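Local coordinates for protein D-lactate dehydrogenase (Fermentative) (Pseudomonas aeruginosa, PDB 6ABJ) that probably catalyses the NAD-dependent interconversion of pyruvate and D-lactate, working as a tetramer, at residues Y27-F41 / L320-A332. Residues are numbered along the deposited sequence; the frame is centred on the assembly and turned at random.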
ATOM      1  N   TYR B  27      14.508   3.448 -19.540  1.00 39.07           N
ATOM      2  CA  TYR B  27      13.649   3.603 -20.734  1.00 36.37           C
ATOM      3  C   TYR B  27      14.251   4.622 -21.766  1.00 37.56           C
ATOM      4  O   TYR B  27      13.969   4.547 -22.979  1.00 35.85           O
ATOM      5  CB  TYR B  27      12.199   3.973 -20.329  1.00 36.45           C
ATOM      6  CG  TYR B  27      11.983   5.343 -19.670  1.00 40.74           C
ATOM      7  CD1 TYR B  27      12.039   6.487 -20.425  1.00 41.39           C
ATOM      8  CD2 TYR B  27      11.702   5.470 -18.319  1.00 44.37           C
ATOM      9  CE1 TYR B  27      11.874   7.728 -19.877  1.00 41.68           C
ATOM     10  CE2 TYR B  27      11.495   6.745 -17.758  1.00 44.05           C
ATOM     11  CZ  TYR B  27      11.607   7.856 -18.556  1.00 46.38           C
ATOM     12  OH  TYR B  27      11.411   9.148 -18.092  1.00 51.19           O
ATOM     13  N   ASP B  28      15.112   5.516 -21.298  1.00 39.52           N
ATOM     14  CA  ASP B  28      15.830   6.429 -22.241  1.00 39.39           C
ATOM     15  C   ASP B  28      16.860   5.642 -23.054  1.00 41.65           C
ATOM     16  O   ASP B  28      16.915   5.728 -24.295  1.00 44.40           O
ATOM     17  CB  ASP B  28      16.535   7.528 -21.469  1.00 39.59           C
ATOM     18  CG  ASP B  28      15.591   8.459 -20.759  1.00 38.83           C
ATOM     19  OD1 ASP B  28      14.690   9.008 -21.423  1.00 42.18           O
ATOM     20  OD2 ASP B  28      15.796   8.740 -19.553  1.00 41.81           O
ATOM     21  N   SER B  29      17.697   4.863 -22.356  1.00 43.91           N
ATOM     22  CA  SER B  29      18.742   4.084 -23.036  1.00 46.04           C
ATOM     23  C   SER B  29      18.138   3.101 -23.993  1.00 47.76           C
ATOM     24  O   SER B  29      18.605   2.945 -25.093  1.00 45.77           O
ATOM     25  CB  SER B  29      19.756   3.418 -22.109  1.00 49.39           C
ATOM     26  OG  SER B  29      19.136   2.939 -20.945  1.00 48.19           O
ATOM     27  N   GLU B  30      17.067   2.445 -23.597  1.00 46.25           N
ATOM     28  CA  GLU B  30      16.453   1.459 -24.452  1.00 45.20           C
ATOM     29  C   GLU B  30      15.862   2.083 -25.716  1.00 44.70           C
ATOM     30  O   GLU B  30      16.108   1.590 -26.825  1.00 49.93           O
ATOM     31  CB  GLU B  30      15.436   0.693 -23.574  1.00 50.94           C
ATOM     32  CG  GLU B  30      14.656  -0.409 -24.240  1.00 55.97           C
ATOM     33  CD  GLU B  30      14.496  -1.590 -23.301  1.00 70.94           C
ATOM     34  OE1 GLU B  30      14.239  -1.395 -22.065  1.00 72.15           O
ATOM     35  OE2 GLU B  30      14.655  -2.724 -23.794  1.00 76.30           O
ATOM     36  N   SER B  31      15.163   3.231 -25.602  1.00 38.88           N
ATOM     37  CA  SER B  31      14.521   3.831 -26.757  1.00 41.23           C
ATOM     38  C   SER B  31      15.578   4.476 -27.682  1.00 41.43           C
ATOM     39  O   SER B  31      15.529   4.330 -28.907  1.00 43.26           O
ATOM     40  CB  SER B  31      13.471   4.891 -26.347  1.00 36.83           C
ATOM     41  OG  SER B  31      13.972   5.874 -25.380  1.00 34.65           O
ATOM     42  N   PHE B  32      16.525   5.194 -27.083  1.00 44.23           N
ATOM     43  CA  PHE B  32      17.542   5.920 -27.902  1.00 41.08           C
ATOM     44  C   PHE B  32      18.492   4.938 -28.554  1.00 43.98           C
ATOM     45  O   PHE B  32      18.904   5.144 -29.675  1.00 42.42           O
ATOM     46  CB  PHE B  32      18.297   6.943 -27.049  1.00 38.50           C
ATOM     47  CG  PHE B  32      17.619   8.279 -26.998  1.00 37.74           C
ATOM     48  CD1 PHE B  32      17.803   9.185 -28.018  1.00 36.89           C
ATOM     49  CD2 PHE B  32      16.721   8.604 -25.987  1.00 35.34           C
ATOM     50  CE1 PHE B  32      17.174  10.387 -28.002  1.00 37.14           C
ATOM     51  CE2 PHE B  32      16.085   9.823 -25.970  1.00 36.95           C
ATOM     52  CZ  PHE B  32      16.312  10.729 -26.973  1.00 35.93           C
ATOM     53  N   GLN B  33      18.839   3.847 -27.873  1.00 47.48           N
ATOM     54  CA  GLN B  33      19.645   2.828 -28.587  1.00 52.60           C
ATOM     55  C   GLN B  33      18.971   2.255 -29.811  1.00 50.75           C
ATOM     56  O   GLN B  33      19.615   2.101 -30.835  1.00 55.21           O
ATOM     57  CB  GLN B  33      20.141   1.739 -27.666  1.00 56.15           C
ATOM     58  CG  GLN B  33      21.216   2.352 -26.810  1.00 64.10           C
ATOM     59  CD  GLN B  33      21.930   1.414 -25.902  1.00 75.68           C
ATOM     60  OE1 GLN B  33      21.432   0.355 -25.557  1.00 73.60           O
ATOM     61  NE2 GLN B  33      23.128   1.813 -25.507  1.00 81.69           N
ATOM     62  N   ALA B  34      17.683   2.007 -29.741  1.00 47.68           N
ATOM     63  CA  ALA B  34      16.977   1.457 -30.885  1.00 51.35           C
ATOM     64  C   ALA B  34      16.866   2.494 -31.992  1.00 53.55           C
ATOM     65  O   ALA B  34      17.035   2.168 -33.179  1.00 60.17           O
ATOM     66  CB  ALA B  34      15.594   0.993 -30.462  1.00 51.29           C
ATOM     67  N   SER B  35      16.622   3.750 -31.594  1.00 49.57           N
ATOM     68  CA  SER B  35      16.462   4.804 -32.564  1.00 49.38           C
ATOM     69  C   SER B  35      17.789   5.134 -33.281  1.00 51.07           C
ATOM     70  O   SER B  35      17.794   5.609 -34.417  1.00 53.67           O
ATOM     71  CB  SER B  35      15.899   6.043 -31.872  1.00 49.81           C
ATOM     72  OG  SER B  35      15.815   7.082 -32.831  1.00 60.42           O
ATOM     73  N   ASN B  36      18.890   4.859 -32.622  1.00 53.40           N
ATOM     74  CA  ASN B  36      20.251   5.116 -33.139  1.00 55.15           C
ATOM     75  C   ASN B  36      20.692   4.167 -34.287  1.00 61.90           C
ATOM     76  O   ASN B  36      21.728   4.392 -34.904  1.00 60.94           O
ATOM     77  CB  ASN B  36      21.264   5.032 -31.980  1.00 51.22           C
ATOM     78  CG  ASN B  36      22.584   5.743 -32.272  1.00 52.03           C
ATOM     79  OD1 ASN B  36      22.650   6.808 -32.946  1.00 49.20           O
ATOM     80  ND2 ASN B  36      23.648   5.161 -31.764  1.00 49.11           N
ATOM     81  N   HIS B  37      19.872   3.164 -34.617  1.00 73.06           N
ATOM     82  CA  HIS B  37      20.167   2.209 -35.705  1.00 80.50           C
ATOM     83  C   HIS B  37      20.243   2.887 -37.072  1.00 81.07           C
ATOM     84  O   HIS B  37      20.778   2.313 -37.998  1.00 84.37           O
ATOM     85  CB  HIS B  37      19.167   1.027 -35.738  1.00 84.52           C
ATOM     86  CG  HIS B  37      19.246   0.124 -34.533  1.00 90.92           C
ATOM     87  ND1 HIS B  37      20.342   0.088 -33.691  1.00 91.79           N
ATOM     88  CD2 HIS B  37      18.371  -0.790 -34.043  1.00 95.62           C
ATOM     89  CE1 HIS B  37      20.133  -0.798 -32.732  1.00 93.57           C
ATOM     90  NE2 HIS B  37      18.944  -1.345 -32.922  1.00 96.35           N
ATOM     91  N   ARG B  38      19.733   4.110 -37.193  1.00 77.73           N
ATOM     92  CA  ARG B  38      19.855   4.889 -38.421  1.00 76.32           C
ATOM     93  C   ARG B  38      20.692   6.159 -38.207  1.00 66.37           C
ATOM     94  O   ARG B  38      20.605   7.073 -38.993  1.00 58.35           O
ATOM     95  CB  ARG B  38      18.454   5.232 -38.991  1.00 80.99           C
ATOM     96  CG  ARG B  38      17.353   5.437 -37.937  1.00 83.99           C
ATOM     97  CD  ARG B  38      16.794   4.060 -37.547  1.00 88.71           C
ATOM     98  NE  ARG B  38      15.779   4.131 -36.508  1.00 93.55           N
ATOM     99  CZ  ARG B  38      14.517   4.500 -36.719  1.00 90.99           C
ATOM    100  NH1 ARG B  38      14.103   4.844 -37.931  1.00 89.56           N
ATOM    101  NH2 ARG B  38      13.658   4.527 -35.713  1.00 91.39           N
ATOM    102  N   HIS B  39      21.519   6.208 -37.164  1.00 61.63           N
ATOM    103  CA  HIS B  39      22.425   7.339 -36.977  1.00 56.49           C
ATOM    104  C   HIS B  39      23.836   6.915 -36.626  1.00 55.89           C
ATOM    105  O   HIS B  39      24.778   7.480 -37.145  1.00 57.47           O
ATOM    106  CB  HIS B  39      21.910   8.316 -35.900  1.00 53.97           C
ATOM    107  CG  HIS B  39      20.615   8.961 -36.254  1.00 51.50           C
ATOM    108  ND1 HIS B  39      20.518  10.002 -37.159  1.00 52.17           N
ATOM    109  CD2 HIS B  39      19.350   8.684 -35.861  1.00 49.50           C
ATOM    110  CE1 HIS B  39      19.252  10.340 -37.309  1.00 49.44           C
ATOM    111  NE2 HIS B  39      18.525   9.552 -36.530  1.00 51.95           N
ATOM    112  N   GLY B  40      24.000   5.975 -35.709  1.00 56.86           N
ATOM    113  CA  GLY B  40      25.336   5.548 -35.291  1.00 63.08           C
ATOM    114  C   GLY B  40      26.058   6.582 -34.447  1.00 63.04           C
ATOM    115  O   GLY B  40      27.296   6.671 -34.468  1.00 61.52           O
ATOM    116  N   PHE B  41      25.310   7.386 -33.707  1.00 52.47           N
ATOM    117  CA  PHE B  41      25.959   8.300 -32.800  1.00 51.15           C
ATOM    118  C   PHE B  41      26.590   7.505 -31.641  1.00 49.19           C
ATOM    119  O   PHE B  41      26.274   6.356 -31.410  1.00 50.62           O
ATOM    120  CB  PHE B  41      24.952   9.356 -32.314  1.00 53.71           C
ATOM    121  CG  PHE B  41      24.366  10.229 -33.424  1.00 55.22           C
ATOM    122  CD1 PHE B  41      25.102  10.575 -34.564  1.00 55.40           C
ATOM    123  CD2 PHE B  41      23.075  10.753 -33.303  1.00 53.65           C
ATOM    124  CE1 PHE B  41      24.548  11.399 -35.557  1.00 61.58           C
ATOM    125  CE2 PHE B  41      22.530  11.596 -34.273  1.00 56.45           C
ATOM    126  CZ  PHE B  41      23.262  11.926 -35.405  1.00 59.31           C
ATOM    127  N   LEU B 320       7.884   6.843 -26.712  1.00 31.27           N
ATOM    128  CA  LEU B 320       9.300   7.050 -26.397  1.00 31.31           C
ATOM    129  C   LEU B 320      10.155   6.888 -27.664  1.00 34.30           C
ATOM    130  O   LEU B 320      11.147   7.625 -27.827  1.00 33.46           O
ATOM    131  CB  LEU B 320       9.795   6.093 -25.291  1.00 31.01           C
ATOM    132  CG  LEU B 320       9.234   6.356 -23.895  1.00 31.17           C
ATOM    133  CD1 LEU B 320       9.626   5.223 -23.025  1.00 31.65           C
ATOM    134  CD2 LEU B 320       9.736   7.721 -23.405  1.00 31.46           C
ATOM    135  N   ALA B 321       9.798   5.932 -28.515  1.00 34.88           N
ATOM    136  CA  ALA B 321      10.488   5.791 -29.807  1.00 38.36           C
ATOM    137  C   ALA B 321      10.355   7.054 -30.652  1.00 42.52           C
ATOM    138  O   ALA B 321      11.346   7.473 -31.284  1.00 39.75           O
ATOM    139  CB  ALA B 321      10.003   4.551 -30.580  1.00 37.29           C
ATOM    140  N   ALA B 322       9.177   7.666 -30.669  1.00 36.57           N
ATOM    141  CA  ALA B 322       8.984   8.928 -31.387  1.00 38.63           C
ATOM    142  C   ALA B 322       9.842  10.089 -30.849  1.00 40.36           C
ATOM    143  O   ALA B 322      10.394  10.904 -31.622  1.00 38.17           O
ATOM    144  CB  ALA B 322       7.508   9.340 -31.391  1.00 39.80           C
ATOM    145  N   ILE B 323       9.921  10.193 -29.526  1.00 36.94           N
ATOM    146  CA  ILE B 323      10.781  11.181 -28.862  1.00 35.87           C
ATOM    147  C   ILE B 323      12.273  10.944 -29.230  1.00 36.72           C
ATOM    148  O   ILE B 323      13.042  11.889 -29.491  1.00 34.12           O
ATOM    149  CB  ILE B 323      10.624  11.083 -27.335  1.00 35.44           C
ATOM    150  CG1 ILE B 323       9.305  11.765 -26.870  1.00 34.60           C
ATOM    151  CG2 ILE B 323      11.799  11.691 -26.570  1.00 34.72           C
ATOM    152  CD1 ILE B 323       8.845  11.281 -25.506  1.00 35.22           C
ATOM    153  N   ALA B 324      12.684   9.689 -29.208  1.00 36.10           N
ATOM    154  CA  ALA B 324      14.096   9.369 -29.538  1.00 36.60           C
ATOM    155  C   ALA B 324      14.427   9.666 -30.991  1.00 38.80           C
ATOM    156  O   ALA B 324      15.456  10.288 -31.252  1.00 36.71           O
ATOM    157  CB  ALA B 324      14.386   7.930 -29.212  1.00 36.09           C
ATOM    158  N   ASP B 325      13.554   9.258 -31.916  1.00 38.05           N
ATOM    159  CA  ASP B 325      13.708   9.492 -33.358  1.00 38.34           C
ATOM    160  C   ASP B 325      13.753  11.007 -33.640  1.00 38.26           C
ATOM    161  O   ASP B 325      14.597  11.508 -34.376  1.00 38.12           O
ATOM    162  CB  ASP B 325      12.486   8.924 -34.119  1.00 38.55           C
ATOM    163  CG  ASP B 325      12.433   7.409 -34.155  1.00 38.72           C
ATOM    164  OD1 ASP B 325      13.345   6.726 -33.707  1.00 35.21           O
ATOM    165  OD2 ASP B 325      11.435   6.897 -34.670  1.00 38.89           O
ATOM    166  N   THR B 326      12.805  11.735 -33.065  1.00 31.54           N
ATOM    167  CA  THR B 326      12.731  13.151 -33.216  1.00 33.82           C
ATOM    168  C   THR B 326      14.010  13.805 -32.685  1.00 36.12           C
ATOM    169  O   THR B 326      14.615  14.654 -33.375  1.00 38.17           O
ATOM    170  CB  THR B 326      11.458  13.715 -32.593  1.00 33.07           C
ATOM    171  OG1 THR B 326      10.361  13.303 -33.441  1.00 34.15           O
ATOM    172  CG2 THR B 326      11.501  15.190 -32.601  1.00 33.27           C
ATOM    173  N   THR B 327      14.469  13.387 -31.506  1.00 33.74           N
ATOM    174  CA  THR B 327      15.625  14.036 -30.885  1.00 33.36           C
ATOM    175  C   THR B 327      16.925  13.748 -31.707  1.00 37.98           C
ATOM    176  O   THR B 327      17.699  14.666 -31.967  1.00 35.13           O
ATOM    177  CB  THR B 327      15.760  13.568 -29.442  1.00 34.33           C
ATOM    178  OG1 THR B 327      14.572  13.967 -28.720  1.00 30.95           O
ATOM    179  CG2 THR B 327      16.993  14.133 -28.776  1.00 33.36           C
ATOM    180  N   LEU B 328      17.132  12.497 -32.126  1.00 36.27           N
ATOM    181  CA  LEU B 328      18.280  12.154 -32.951  1.00 37.77           C
ATOM    182  C   LEU B 328      18.214  12.855 -34.328  1.00 38.63           C
ATOM    183  O   LEU B 328      19.240  13.397 -34.804  1.00 39.95           O
ATOM    184  CB  LEU B 328      18.445  10.623 -33.062  1.00 38.32           C
ATOM    185  CG  LEU B 328      18.760   9.918 -31.723  1.00 38.78           C
ATOM    186  CD1 LEU B 328      19.189   8.472 -31.899  1.00 38.04           C
ATOM    187  CD2 LEU B 328      19.802  10.647 -30.896  1.00 38.81           C
ATOM    188  N   ASP B 329      17.027  12.905 -34.942  1.00 40.31           N
ATOM    189  CA  ASP B 329      16.857  13.683 -36.167  1.00 39.15           C
ATOM    190  C   ASP B 329      17.162  15.158 -35.948  1.00 39.82           C
ATOM    191  O   ASP B 329      17.774  15.797 -36.823  1.00 34.99           O
ATOM    192  CB  ASP B 329      15.469  13.508 -36.790  1.00 42.03           C
ATOM    193  CG  ASP B 329      15.271  12.123 -37.437  1.00 49.13           C
ATOM    194  OD1 ASP B 329      16.276  11.363 -37.638  1.00 53.71           O
ATOM    195  OD2 ASP B 329      14.105  11.812 -37.794  1.00 53.94           O
ATOM    196  N   ASN B 330      16.725  15.725 -34.821  1.00 34.37           N
ATOM    197  CA  ASN B 330      17.031  17.126 -34.519  1.00 36.57           C
ATOM    198  C   ASN B 330      18.544  17.356 -34.477  1.00 36.73           C
ATOM    199  O   ASN B 330      19.052  18.412 -34.888  1.00 35.59           O
ATOM    200  CB  ASN B 330      16.441  17.604 -33.172  1.00 34.44           C
ATOM    201  CG  ASN B 330      14.957  17.766 -33.190  1.00 34.95           C
ATOM    202  OD1 ASN B 330      14.305  17.831 -34.237  1.00 33.56           O
ATOM    203  ND2 ASN B 330      14.378  17.849 -31.967  1.00 34.01           N
ATOM    204  N   ILE B 331      19.246  16.361 -33.965  1.00 36.50           N
ATOM    205  CA  ILE B 331      20.680  16.479 -33.763  1.00 40.34           C
ATOM    206  C   ILE B 331      21.391  16.401 -35.135  1.00 42.53           C
ATOM    207  O   ILE B 331      22.345  17.176 -35.382  1.00 41.55           O
ATOM    208  CB  ILE B 331      21.206  15.407 -32.764  1.00 42.11           C
ATOM    209  CG1 ILE B 331      20.816  15.784 -31.324  1.00 40.98           C
ATOM    210  CG2 ILE B 331      22.731  15.315 -32.794  1.00 43.13           C
ATOM    211  CD1 ILE B 331      20.969  14.659 -30.315  1.00 41.53           C
ATOM    212  N   ALA B 332      20.929  15.474 -35.986  1.00 41.72           N
ATOM    213  CA  ALA B 332      21.487  15.297 -37.366  1.00 42.17           C
ATOM    214  C   ALA B 332      21.252  16.579 -38.165  1.00 41.13           C
ATOM    215  O   ALA B 332      22.114  17.053 -38.906  1.00 41.10           O
ATOM    216  CB  ALA B 332      20.841  14.086 -38.042  1.00 42.44           C
TER
HETATM  217  O   HOH W   1      13.028   8.422 -25.729  1.00 32.44           O
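With OG trans to the backbone N (chi1 177°), the S35 hydroxyl faces the carboxylate of D325, whose CG lies opposite its own carbonyl carbon. The two side chains join helix 26-35, which follows the first strand of the parallel five-stranded sheet, to helix 317-335, which returns from the Rossmann-type NAD-binding domain to pack on the catalytic (substrate-binding) domain of the D-2-hydroxyacid dehydrogenase fold. The local axes approach to 8.5 Å and cross at -58°, and the small residues S31, A324 and S35 line the crossing.

F32 is a knob in the hole formed by I323, A324, T327 and L328. A324 CB stands 3.7 Å from the F32 ring centroid and only 6° off its normal, which defines a CH-pi contact; T327 CB and L328 CD2 meet the ring edge, and F21 adds an edge-to-face ring contact. L328 divides its branches: CD1 lies 3.7 Å from N36 N, while CD2 reaches F32 and F41. Beyond the helix end, H39 CD2 approaches L328 CB to 3.5 Å. The N36 amide fixes this turn in both directions, since OD1 accepts from F41 N on an in-plane lone pair and ND2 donates to F41 O. At the other end, one water donates to both S31 OG and L320 O, while Y27 and L320 also pack on T154 of the second subunit.

D325 OD1 takes the S35 OG proton on its anti lone pair at 2.6 Å and forms a salt bridge with poorly ordered R38, NH2 lying 3.0 Å from that same OD1.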